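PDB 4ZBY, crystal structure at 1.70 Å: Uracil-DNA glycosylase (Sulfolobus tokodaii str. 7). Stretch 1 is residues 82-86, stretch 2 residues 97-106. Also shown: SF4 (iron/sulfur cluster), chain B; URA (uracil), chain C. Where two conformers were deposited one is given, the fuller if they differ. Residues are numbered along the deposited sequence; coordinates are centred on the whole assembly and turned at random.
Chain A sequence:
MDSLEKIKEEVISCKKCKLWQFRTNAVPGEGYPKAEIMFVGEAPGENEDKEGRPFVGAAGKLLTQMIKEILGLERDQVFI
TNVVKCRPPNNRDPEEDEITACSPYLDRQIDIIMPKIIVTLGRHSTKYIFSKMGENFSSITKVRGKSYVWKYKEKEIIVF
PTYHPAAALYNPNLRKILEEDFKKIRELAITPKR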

ATOM      1  N   ASN A  82      -3.306   0.133  -3.128  1.00 15.37           N
ATOM      2  CA  ASN A  82      -3.743  -1.056  -2.394  1.00 15.23           C
ATOM      3  C   ASN A  82      -3.557  -2.289  -3.250  1.00 16.54           C
ATOM      4  O   ASN A  82      -3.500  -2.189  -4.465  1.00 16.16           O
ATOM      5  N   VAL A  83      -3.510  -3.461  -2.617  0.60 17.37           N
ATOM      6  CA  VAL A  83      -3.357  -4.699  -3.371  0.60 17.87           C
ATOM      7  C   VAL A  83      -4.641  -5.012  -4.164  0.60 17.43           C
ATOM      8  O   VAL A  83      -4.575  -5.561  -5.269  0.60 16.71           O
ATOM      9  N   VAL A  84      -5.804  -4.635  -3.619  1.00 16.51           N
ATOM     10  CA  VAL A  84      -7.063  -4.758  -4.327  1.00 15.13           C
ATOM     11  C   VAL A  84      -7.631  -3.352  -4.490  1.00 16.58           C
ATOM     12  O   VAL A  84      -7.540  -2.531  -3.569  1.00 17.32           O
ATOM     13  N   LYS A  85      -8.193  -3.068  -5.655  1.00 14.98           N
ATOM     14  CA  LYS A  85      -8.517  -1.683  -5.956  1.00 15.25           C
ATOM     15  C   LYS A  85     -10.012  -1.322  -5.978  1.00 15.91           C
ATOM     16  O   LYS A  85     -10.384  -0.163  -6.244  1.00 19.38           O
ATOM     17  N   CYS A  86     -10.872  -2.278  -5.628  1.00 15.09           N
ATOM     18  CA  CYS A  86     -12.284  -1.984  -5.409  1.00 19.13           C
ATOM     19  C   CYS A  86     -12.697  -2.393  -4.007  1.00 17.86           C
ATOM     20  O   CYS A  86     -12.126  -3.304  -3.435  1.00 19.88           O
ATOM     21  N   ASP A  97      -9.348 -14.998  -4.735  1.00 39.20           N
ATOM     22  CA  ASP A  97      -9.523 -14.861  -6.177  1.00 40.36           C
ATOM     23  C   ASP A  97      -9.566 -13.385  -6.581  1.00 35.50           C
ATOM     24  O   ASP A  97      -9.271 -13.037  -7.727  1.00 34.48           O
ATOM     25  N   GLU A  98      -9.919 -12.516  -5.640  1.00 31.21           N
ATOM     26  CA  GLU A  98      -9.943 -11.085  -5.931  1.00 27.06           C
ATOM     27  C   GLU A  98      -8.520 -10.527  -5.878  1.00 26.69           C
ATOM     28  O   GLU A  98      -8.130  -9.704  -6.707  1.00 27.23           O
ATOM     29  N   ILE A  99      -7.733 -10.997  -4.920  1.00 26.23           N
ATOM     30  CA  ILE A  99      -6.334 -10.584  -4.848  1.00 26.51           C
ATOM     31  C   ILE A  99      -5.596 -11.092  -6.084  1.00 28.54           C
ATOM     32  O   ILE A  99      -4.824 -10.357  -6.700  1.00 29.23           O
ATOM     33  N   THR A 100      -5.848 -12.343  -6.451  1.00 30.70           N
ATOM     34  CA  THR A 100      -5.245 -12.927  -7.646  1.00 31.40           C
ATOM     35  C   THR A 100      -5.605 -12.130  -8.904  1.00 31.64           C
ATOM     36  O   THR A 100      -4.747 -11.877  -9.755  1.00 32.84           O
ATOM     37  N   ALA A 101      -6.856 -11.691  -8.999  1.00 28.39           N
ATOM     38  CA  ALA A 101      -7.322 -10.962 -10.180  1.00 28.10           C
ATOM     39  C   ALA A 101      -6.752  -9.554 -10.267  1.00 25.20           C
ATOM     40  O   ALA A 101      -6.430  -9.070 -11.352  1.00 26.04           O
ATOM     41  N   CYS A 102      -6.644  -8.884  -9.124  1.00 21.41           N
ATOM     42  CA  CYS A 102      -6.297  -7.469  -9.114  1.00 21.93           C
ATOM     43  C   CYS A 102      -4.807  -7.220  -8.966  1.00 20.59           C
ATOM     44  O   CYS A 102      -4.296  -6.204  -9.404  1.00 18.74           O
ATOM     45  N   SER A 103      -4.113  -8.124  -8.292  1.00 19.60           N
ATOM     46  CA  SER A 103      -2.720  -7.838  -7.970  1.00 20.34           C
ATOM     47  C   SER A 103      -1.787  -7.590  -9.179  1.00 20.54           C
ATOM     48  O   SER A 103      -0.792  -6.886  -9.018  1.00 20.59           O
ATOM     49  N   PRO A 104      -2.109  -8.105 -10.388  1.00 20.82           N
ATOM     50  CA  PRO A 104      -1.201  -7.738 -11.485  1.00 22.62           C
ATOM     51  C   PRO A 104      -1.109  -6.231 -11.729  1.00 24.96           C
ATOM     52  O   PRO A 104      -0.079  -5.771 -12.242  1.00 22.32           O
ATOM     53  N   TYR A 105      -2.139  -5.474 -11.348  1.00 20.47           N
ATOM     54  CA  TYR A 105      -2.065  -4.015 -11.441  1.00 17.57           C
ATOM     55  C   TYR A 105      -0.996  -3.481 -10.509  1.00 17.08           C
ATOM     56  O   TYR A 105      -0.208  -2.630 -10.900  1.00 16.98           O
ATOM     57  N   LEU A 106      -0.979  -3.973  -9.272  1.00 18.80           N
ATOM     58  CA  LEU A 106       0.068  -3.553  -8.329  1.00 16.44           C
ATOM     59  C   LEU A 106       1.488  -3.937  -8.823  1.00 18.00           C
ATOM     60  O   LEU A 106       2.413  -3.133  -8.742  1.00 18.62           O
TER

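Where a loop lies against a helix without a direct hydrogen bond between them, side-chain conformation, a shared metal centre and a trapped water can hold the pair together. Residues 82-86 and 97-106 of this uracil-DNA glycosylase illustrate the principle.

The apolar part is built from two valines whose CA-to-CB bonds run sideways to the helix. Val83, with chi1 p, brings CG2 to 4.1 Å from Ile99 CG2 and 4.3 Å from Leu106 CD2, so one methyl serves residues two turns apart. Val84 adopts t, which places its CG2 3.7 Å from Ile99 CG1 and leaves its CG1 3.7 Å from S2 of the iron-sulfur cluster. Ile99 (m, t) and Leu106 (t, p), the latter pointing toward the loop, supply the helix side of these contacts, and Cys102 CB adds to them, 4.3 Å from Val84 CG2.

Cys102 also points toward the loop, and its t rotamer carries SG to FE4 at 2.3 Å. The same sulfur lies 3.3 Å from Lys85 N. From the loop, Cys86, in m, ligates FE3 through SG at 2.3 Å, so the cluster joins both stretches.

Lys85 points toward the helix. Its m, t, t chain extends past Tyr105, itself m and pointing toward the loop, with Lys85 CE 3.9 Å from Tyr105 CB, before chi4 turns to p and directs NZ back to its own loop, where it donates to Asn82 O at 2.9 Å. The buried ammonium also donates to a water, with NZ 2.8 Å from the water O. That water in turn donates to Val83 O and Cys102 O, its O atom 2.8 Å from each, and accepts a weak bond from Leu106 N at 3.2 Å, supplying the polar link across the interface.

Ser103, in p, turns OG back to Ile99 O of the preceding turn (OG to O 2.8 Å) while its CB lies 4.3 Å from Val83 CG2. Asn82 does not join in: it points away and pairs with uracil, OD1 accepting from N3 at 2.7 Å and ND2 donating to O4 at 3.0 Å.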

ATOM      1  CB  ASN A  82      -5.219  -0.972  -1.993  1.00 15.37           C
ATOM      2  CG  ASN A  82      -5.509   0.155  -1.017  1.00 17.63           C
ATOM      3  OD1 ASN A  82      -5.159   0.079   0.147  1.00 19.26           O
ATOM      4  ND2 ASN A  82      -6.161   1.204  -1.496  1.00 17.70           N
ATOM      5  CB  VAL A  83      -2.965  -5.870  -2.434  0.60 19.06           C
ATOM      6  CG1 VAL A  83      -4.041  -6.113  -1.392  0.60 21.35           C
ATOM      7  CG2 VAL A  83      -2.675  -7.136  -3.231  0.60 18.69           C
ATOM      8  CB  VAL A  84      -8.048  -5.669  -3.561  1.00 17.79           C
ATOM      9  CG1 VAL A  84      -9.468  -5.534  -4.078  1.00 22.04           C
ATOM     10  CG2 VAL A  84      -7.565  -7.119  -3.693  1.00 16.67           C
ATOM     11  CB  LYS A  85      -7.812  -1.308  -7.264  1.00 17.89           C
ATOM     12  CG  LYS A  85      -6.276  -1.288  -7.043  1.00 21.75           C
ATOM     13  CD  LYS A  85      -5.533  -1.427  -8.343  1.00 23.90           C
ATOM     14  CE  LYS A  85      -4.143  -0.842  -8.242  1.00 18.70           C
ATOM     15  NZ  LYS A  85      -3.236  -1.517  -7.261  1.00 16.53           N
ATOM     16  CB  CYS A  86     -13.165  -2.701  -6.422  1.00 18.60           C
ATOM     17  SG  CYS A  86     -12.788  -2.102  -8.099  1.00 21.21           S
ATOM     18  CB  ASP A  97     -10.782 -15.588  -6.659  1.00 46.96           C
ATOM     19  CG  ASP A  97     -12.066 -14.832  -6.345  1.00 52.34           C
ATOM     20  OD1 ASP A  97     -12.284 -14.491  -5.172  1.00 53.13           O
ATOM     21  OD2 ASP A  97     -12.869 -14.583  -7.273  1.00 56.11           O
ATOM     22  CB  GLU A  98     -10.885 -10.359  -4.959  1.00 24.81           C
ATOM     23  CG  GLU A  98     -12.349 -10.720  -5.209  1.00 26.17           C
ATOM     24  CD  GLU A  98     -13.253 -10.485  -4.008  1.00 23.51           C
ATOM     25  OE1 GLU A  98     -12.766 -10.020  -2.953  1.00 23.44           O
ATOM     26  OE2 GLU A  98     -14.461 -10.748  -4.162  1.00 26.75           O
ATOM     27  CB  ILE A  99      -5.672 -11.094  -3.565  1.00 26.99           C
ATOM     28  CG1 ILE A  99      -6.208 -10.308  -2.365  1.00 28.36           C
ATOM     29  CG2 ILE A  99      -4.133 -10.931  -3.626  1.00 27.27           C
ATOM     30  CD1 ILE A  99      -5.877 -10.932  -1.022  1.00 29.07           C
ATOM     31  CB  THR A 100      -5.665 -14.404  -7.819  1.00 35.28           C
ATOM     32  OG1 THR A 100      -5.138 -15.175  -6.735  1.00 36.50           O
ATOM     33  CG2 THR A 100      -5.131 -14.963  -9.119  1.00 37.24           C
ATOM     34  CB  ALA A 101      -8.845 -10.898 -10.201  1.00 29.71           C
ATOM     35  CB  CYS A 102      -7.024  -6.766  -7.975  1.00 21.50           C
ATOM     36  SG  CYS A 102      -7.093  -4.969  -8.160  1.00 18.97           S
ATOM     37  CB  SER A 103      -2.144  -8.947  -7.081  1.00 22.05           C
ATOM     38  OG  SER A 103      -2.167 -10.206  -7.710  1.00 23.03           O
ATOM     39  CB  PRO A 104      -1.810  -8.447 -12.693  1.00 25.36           C
ATOM     40  CG  PRO A 104      -2.436  -9.677 -12.106  1.00 26.95           C
ATOM     41  CD  PRO A 104      -3.025  -9.190 -10.793  1.00 23.14           C
ATOM     42  CB  TYR A 105      -3.405  -3.361 -11.085  1.00 17.91           C
ATOM     43  CG  TYR A 105      -4.526  -3.579 -12.096  1.00 19.92           C
ATOM     44  CD1 TYR A 105      -4.301  -3.363 -13.451  1.00 20.77           C
ATOM     45  CD2 TYR A 105      -5.805  -3.972 -11.681  1.00 20.08           C
ATOM     46  CE1 TYR A 105      -5.311  -3.502 -14.383  1.00 22.89           C
ATOM     47  CE2 TYR A 105      -6.831  -4.122 -12.606  1.00 21.23           C
ATOM     48  CZ  TYR A 105      -6.563  -3.881 -13.967  1.00 22.00           C
ATOM     49  OH  TYR A 105      -7.547  -4.031 -14.919  1.00 25.34           O
ATOM     50  CB  LEU A 106      -0.199  -4.171  -6.959  1.00 16.57           C
ATOM     51  CG  LEU A 106       0.849  -3.884  -5.879  1.00 16.26           C
ATOM     52  CD1 LEU A 106       0.917  -2.405  -5.623  1.00 18.27           C
ATOM     53  CD2 LEU A 106       0.505  -4.637  -4.596  1.00 18.04           C
TER
HETATM   54 FE1  SF4 B 201     -11.457  -6.527  -9.285  1.00 23.05          FE
HETATM   55 FE2  SF4 B 201     -10.669  -5.026 -11.344  1.00 22.47          FE
HETATM   56 FE3  SF4 B 201     -11.641  -3.843  -9.125  1.00 20.70          FE
HETATM   57 FE4  SF4 B 201      -9.249  -5.018  -9.079  1.00 21.04          FE
HETATM   58  S1  SF4 B 201      -9.826  -3.172 -10.273  1.00 17.58           S
HETATM   59  S2  SF4 B 201     -10.848  -5.204  -7.513  1.00 19.19           S
HETATM   60  S3  SF4 B 201      -9.578  -6.787 -10.487  1.00 22.02           S
HETATM   61  S4  SF4 B 201     -12.779  -5.254 -10.559  1.00 20.93           S
HETATM   62  N1  URA C 202      -7.846   0.849   3.958  1.00 27.42           N
HETATM   63  C2  URA C 202      -6.937   0.438   3.046  1.00 24.52           C
HETATM   64  O2  URA C 202      -6.379  -0.641   3.104  1.00 22.65           O
HETATM   65  N3  URA C 202      -6.814   1.200   1.952  1.00 23.73           N
HETATM   66  C4  URA C 202      -7.500   2.330   1.680  1.00 22.81           C
HETATM   67  O4  URA C 202      -7.231   2.966   0.675  1.00 20.13           O
HETATM   68  C5  URA C 202      -8.430   2.735   2.658  1.00 24.48           C
HETATM   69  C6  URA C 202      -8.583   1.997   3.784  1.00 24.69           C
HETATM   70  O   HOH W   1      -3.594  -4.306  -7.528  1.00 17.97           O